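Local coordinates for protein peptidoglycan D,D-transpeptidase PbpA (Mycobacterium tuberculosis, PDB 3UN7) that probably cross-links the peptidoglycan of the mycobacterial cell wall as a penicillin-binding D,D-transpeptidase and is probably needed to regulate cell length, at residues A[368-380]-A[387-399]. Residues are numbered along the deposited sequence; the frame is centred on the assembly and turned at random.
Sequences AKLTELMVGAEKV and IPGVQIASKTGTA
E378 sends CG anti to its backbone N (chi1 166°) and then bends at chi2 (77°), while S394 tucks OG between its own N and carbonyl carbon (chi1 75°), bringing carboxylate and hydroxyl together. S394 OG donates to E378 OE1 at 2.6 Å, meeting the anti lone pair, the one facing away from OE2. The Y414 hydroxyl hydrogen-bonds OE1 as well, and R451 forms a salt bridge to OE2, so both oxygens of this buried group are engaged and its negative charge is probably stabilised. I392 lies obliquely against it, CB 3.7 Å from E378 OE2.

How a helix can hold an edge strand by its backbone is seen in the S394 N to M374 O bond (3.0 Å), nearly straight at the hydrogen but arriving above the carbonyl plane. E378 N, the regular helical donor, reaches M374 O from the opposite face. Strand 393-399 ends the five-stranded antiparallel sheet of the transpeptidase domain and carries the K-T-G motif of penicillin-binding enzymes, K395-T396-G397; the K395 side chain lies about 4 Å from that of S193, the probable acylated serine, and its NZ hydrogen-bonds S252 OG.

Apolar packing flanks the backbone bond: M374 CB meets A393 CB at 3.8 Å, and M374 CE rests near S394 CA. Farther out, V375 CG1 touches Q391 NE2 (3.6 Å), the side chains crossing roughly at right angles, and one water donates to both V375 O and I392 O.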
loop_
_atom_site.group_PDB
_atom_site.type_symbol
_atom_site.label_atom_id
_atom_site.label_comp_id
_atom_site.label_asym_id
_atom_site.label_seq_id
_atom_site.Cartn_x
_atom_site.Cartn_y
_atom_site.Cartn_z
ATOM N N ALA A 368 -4.594 21.138 0.665
ATOM C CA ALA A 368 -6.023 21.460 0.784
ATOM C C ALA A 368 -6.761 21.456 -0.561
ATOM O O ALA A 368 -7.889 20.986 -0.650
ATOM C CB ALA A 368 -6.222 22.785 1.497
ATOM N N LYS A 369 -6.131 21.981 -1.610
ATOM C CA LYS A 369 -6.784 21.996 -2.911
ATOM C C LYS A 369 -6.971 20.557 -3.372
ATOM O O LYS A 369 -8.045 20.190 -3.812
ATOM C CB LYS A 369 -5.991 22.821 -3.943
ATOM C CG LYS A 369 -6.168 24.337 -3.821
ATOM C CD LYS A 369 -5.256 25.096 -4.804
ATOM C CE LYS A 369 -5.595 26.587 -4.877
ATOM N NZ LYS A 369 -5.464 27.303 -3.567
ATOM N N LEU A 370 -5.944 19.728 -3.203
ATOM C CA LEU A 370 -6.016 18.322 -3.617
ATOM C C LEU A 370 -7.075 17.571 -2.815
ATOM O O LEU A 370 -7.807 16.757 -3.368
ATOM C CB LEU A 370 -4.646 17.645 -3.469
ATOM C CG LEU A 370 -3.552 18.099 -4.450
ATOM C CD1 LEU A 370 -2.183 17.666 -3.933
ATOM C CD2 LEU A 370 -3.795 17.577 -5.855
ATOM N N THR A 371 -7.158 17.875 -1.522
ATOM C CA THR A 371 -8.180 17.310 -0.651
ATOM C C THR A 371 -9.599 17.598 -1.164
ATOM O O THR A 371 -10.441 16.697 -1.241
ATOM C CB THR A 371 -8.010 17.839 0.778
ATOM O OG1 THR A 371 -6.724 17.441 1.283
ATOM C CG2 THR A 371 -9.078 17.269 1.681
ATOM N N GLU A 372 -9.846 18.860 -1.513
ATOM C CA GLU A 372 -11.125 19.313 -2.054
ATOM C C GLU A 372 -11.452 18.603 -3.376
ATOM O O GLU A 372 -12.585 18.172 -3.602
ATOM C CB GLU A 372 -11.052 20.829 -2.229
ATOM C CG GLU A 372 -12.087 21.487 -3.130
ATOM C CD GLU A 372 -11.543 22.785 -3.750
ATOM O OE1 GLU A 372 -11.856 23.047 -4.946
ATOM O OE2 GLU A 372 -10.785 23.517 -3.044
ATOM N N LEU A 373 -10.447 18.459 -4.231
ATOM C CA LEU A 373 -10.609 17.751 -5.500
ATOM C C LEU A 373 -10.990 16.287 -5.260
ATOM O O LEU A 373 -11.866 15.740 -5.925
ATOM C CB LEU A 373 -9.310 17.850 -6.320
ATOM C CG LEU A 373 -9.012 19.237 -6.917
ATOM C CD1 LEU A 373 -7.739 19.248 -7.767
ATOM C CD2 LEU A 373 -10.169 19.696 -7.761
ATOM N N MET A 374 -10.321 15.676 -4.293
ATOM C CA MET A 374 -10.544 14.286 -3.931
ATOM C C MET A 374 -11.867 14.064 -3.199
ATOM O O MET A 374 -12.511 13.030 -3.379
ATOM C CB MET A 374 -9.342 13.765 -3.129
ATOM C CG MET A 374 -8.117 13.569 -3.994
ATOM S SD MET A 374 -6.650 13.077 -3.050
ATOM C CE MET A 374 -7.058 11.381 -2.606
ATOM N N VAL A 375 -12.288 15.031 -2.397
ATOM C CA VAL A 375 -13.662 15.010 -1.851
ATOM C C VAL A 375 -14.691 15.030 -3.001
ATOM O O VAL A 375 -15.682 14.283 -2.988
ATOM C CB VAL A 375 -13.915 16.166 -0.850
ATOM C CG1 VAL A 375 -15.414 16.329 -0.549
ATOM C CG2 VAL A 375 -13.134 15.908 0.454
ATOM N N GLY A 376 -14.427 15.858 -4.008
ATOM C CA GLY A 376 -15.299 15.927 -5.185
ATOM C C GLY A 376 -15.327 14.618 -5.959
ATOM O O GLY A 376 -16.402 14.156 -6.345
ATOM N N ALA A 377 -14.153 14.034 -6.208
ATOM C CA ALA A 377 -14.062 12.741 -6.908
ATOM C C ALA A 377 -14.804 11.619 -6.165
ATOM O O ALA A 377 -15.474 10.786 -6.791
ATOM C CB ALA A 377 -12.617 12.355 -7.119
ATOM N N GLU A 378 -14.695 11.594 -4.837
ATOM C CA GLU A 378 -15.377 10.552 -4.073
ATOM C C GLU A 378 -16.880 10.618 -4.334
ATOM O O GLU A 378 -17.528 9.589 -4.523
ATOM C CB GLU A 378 -15.085 10.668 -2.575
ATOM C CG GLU A 378 -16.030 9.842 -1.675
ATOM C CD GLU A 378 -15.732 8.339 -1.652
ATOM O OE1 GLU A 378 -14.812 7.864 -2.364
ATOM O OE2 GLU A 378 -16.428 7.621 -0.901
ATOM N N LYS A 379 -17.411 11.836 -4.380
ATOM C CA LYS A 379 -18.854 12.065 -4.523
ATOM C C LYS A 379 -19.387 11.683 -5.897
ATOM O O LYS A 379 -20.551 11.327 -6.040
ATOM C CB LYS A 379 -19.191 13.516 -4.214
ATOM C CG LYS A 379 -19.202 13.826 -2.745
ATOM C CD LYS A 379 -19.507 15.297 -2.489
ATOM C CE LYS A 379 -19.520 15.617 -0.992
ATOM N NZ LYS A 379 -20.742 15.081 -0.323
ATOM N N VAL A 380 -18.524 11.749 -6.898
ATOM C CA VAL A 380 -18.875 11.364 -8.255
ATOM C C VAL A 380 -18.966 9.838 -8.394
ATOM O O VAL A 380 -19.994 9.312 -8.830
ATOM C CB VAL A 380 -17.878 11.992 -9.261
ATOM C CG1 VAL A 380 -17.695 11.130 -10.512
ATOM C CG2 VAL A 380 -18.347 13.393 -9.618
ATOM N N ILE A 387 -20.077 5.759 4.216
ATOM C CA ILE A 387 -20.264 5.720 5.660
ATOM C C ILE A 387 -21.003 6.978 6.108
ATOM O O ILE A 387 -20.508 8.089 5.902
ATOM C CB ILE A 387 -18.898 5.624 6.408
ATOM C CG1 ILE A 387 -18.039 4.491 5.833
ATOM C CG2 ILE A 387 -19.119 5.443 7.912
ATOM C CD1 ILE A 387 -16.520 4.682 5.996
ATOM N N PRO A 388 -22.206 6.811 6.699
ATOM C CA PRO A 388 -22.968 7.940 7.243
ATOM C C PRO A 388 -22.133 8.845 8.151
ATOM O O PRO A 388 -21.549 8.374 9.131
ATOM C CB PRO A 388 -24.061 7.253 8.067
ATOM C CG PRO A 388 -24.274 5.959 7.373
ATOM C CD PRO A 388 -22.926 5.533 6.865
ATOM N N GLY A 389 -22.069 10.130 7.804
ATOM C CA GLY A 389 -21.394 11.134 8.633
ATOM C C GLY A 389 -19.883 11.094 8.518
ATOM O O GLY A 389 -19.170 11.610 9.382
ATOM N N VAL A 390 -19.388 10.453 7.466
ATOM C CA VAL A 390 -17.958 10.401 7.226
ATOM C C VAL A 390 -17.685 10.833 5.796
ATOM O O VAL A 390 -18.128 10.198 4.827
ATOM C CB VAL A 390 -17.330 9.009 7.544
ATOM C CG1 VAL A 390 -15.915 8.920 6.990
ATOM C CG2 VAL A 390 -17.304 8.749 9.056
ATOM N N GLN A 391 -16.974 11.946 5.685
ATOM C CA GLN A 391 -16.576 12.492 4.401
ATOM C C GLN A 391 -15.252 11.862 3.981
ATOM O O GLN A 391 -14.269 11.904 4.723
ATOM C CB GLN A 391 -16.427 14.010 4.507
ATOM C CG GLN A 391 -16.260 14.707 3.182
ATOM C CD GLN A 391 -16.037 16.199 3.340
ATOM O OE1 GLN A 391 -15.145 16.638 4.076
ATOM N NE2 GLN A 391 -16.844 16.989 2.642
ATOM N N ILE A 392 -15.238 11.279 2.791
ATOM C CA ILE A 392 -14.057 10.571 2.301
ATOM C C ILE A 392 -13.502 11.365 1.126
ATOM O O ILE A 392 -14.273 11.824 0.283
ATOM C CB ILE A 392 -14.414 9.136 1.838
ATOM C CG1 ILE A 392 -14.878 8.284 3.015
ATOM C CG2 ILE A 392 -13.226 8.454 1.136
ATOM C CD1 ILE A 392 -15.397 6.901 2.607
ATOM N N ALA A 393 -12.183 11.548 1.103
ATOM C CA ALA A 393 -11.484 12.099 -0.042
ATOM C C ALA A 393 -10.871 10.895 -0.733
ATOM O O ALA A 393 -10.223 10.075 -0.078
ATOM C CB ALA A 393 -10.379 13.056 0.411
ATOM N N SER A 394 -11.053 10.784 -2.041
ATOM C CA SER A 394 -10.559 9.613 -2.738
ATOM C C SER A 394 -10.166 9.889 -4.180
ATOM O O SER A 394 -10.447 10.956 -4.723
ATOM C CB SER A 394 -11.631 8.516 -2.707
ATOM O OG SER A 394 -12.684 8.824 -3.615
ATOM N N LYS A 395 -9.517 8.899 -4.793
ATOM C CA LYS A 395 -9.342 8.848 -6.235
ATOM C C LYS A 395 -9.452 7.380 -6.659
ATOM O O LYS A 395 -8.682 6.546 -6.181
ATOM C CB LYS A 395 -7.985 9.423 -6.653
ATOM C CG LYS A 395 -7.821 9.569 -8.179
ATOM C CD LYS A 395 -8.633 10.761 -8.695
ATOM C CE LYS A 395 -8.615 10.875 -10.219
ATOM N NZ LYS A 395 -9.310 9.736 -10.871
ATOM N N THR A 396 -10.404 7.064 -7.543
ATOM C CA THR A 396 -10.504 5.697 -8.066
ATOM C C THR A 396 -10.100 5.675 -9.526
ATOM O O THR A 396 -10.434 6.587 -10.292
ATOM C CB THR A 396 -11.900 5.014 -7.835
ATOM O OG1 THR A 396 -12.667 5.004 -9.037
ATOM C CG2 THR A 396 -12.687 5.677 -6.756
ATOM N N GLY A 397 -9.338 4.661 -9.920
ATOM C CA GLY A 397 -8.951 4.568 -11.322
ATOM C C GLY A 397 -8.581 3.167 -11.755
ATOM O O GLY A 397 -8.655 2.214 -10.971
ATOM N N THR A 398 -8.206 3.057 -13.019
ATOM C CA THR A 398 -7.730 1.811 -13.581
ATOM C C THR A 398 -6.322 2.039 -14.080
ATOM O O THR A 398 -5.896 3.181 -14.242
ATOM C CB THR A 398 -8.575 1.347 -14.783
ATOM O OG1 THR A 398 -8.459 2.309 -15.829
ATOM C CG2 THR A 398 -10.019 1.218 -14.411
ATOM N N ALA A 399 -5.620 0.936 -14.320
ATOM C CA ALA A 399 -4.251 0.959 -14.797
ATOM C C ALA A 399 -4.016 -0.210 -15.744
ATOM O O ALA A 399 -4.101 -1.368 -15.333
ATOM C CB ALA A 399 -3.288 0.887 -13.619
HETATM O O HOH W 1 -16.536 13.147 -0.623
#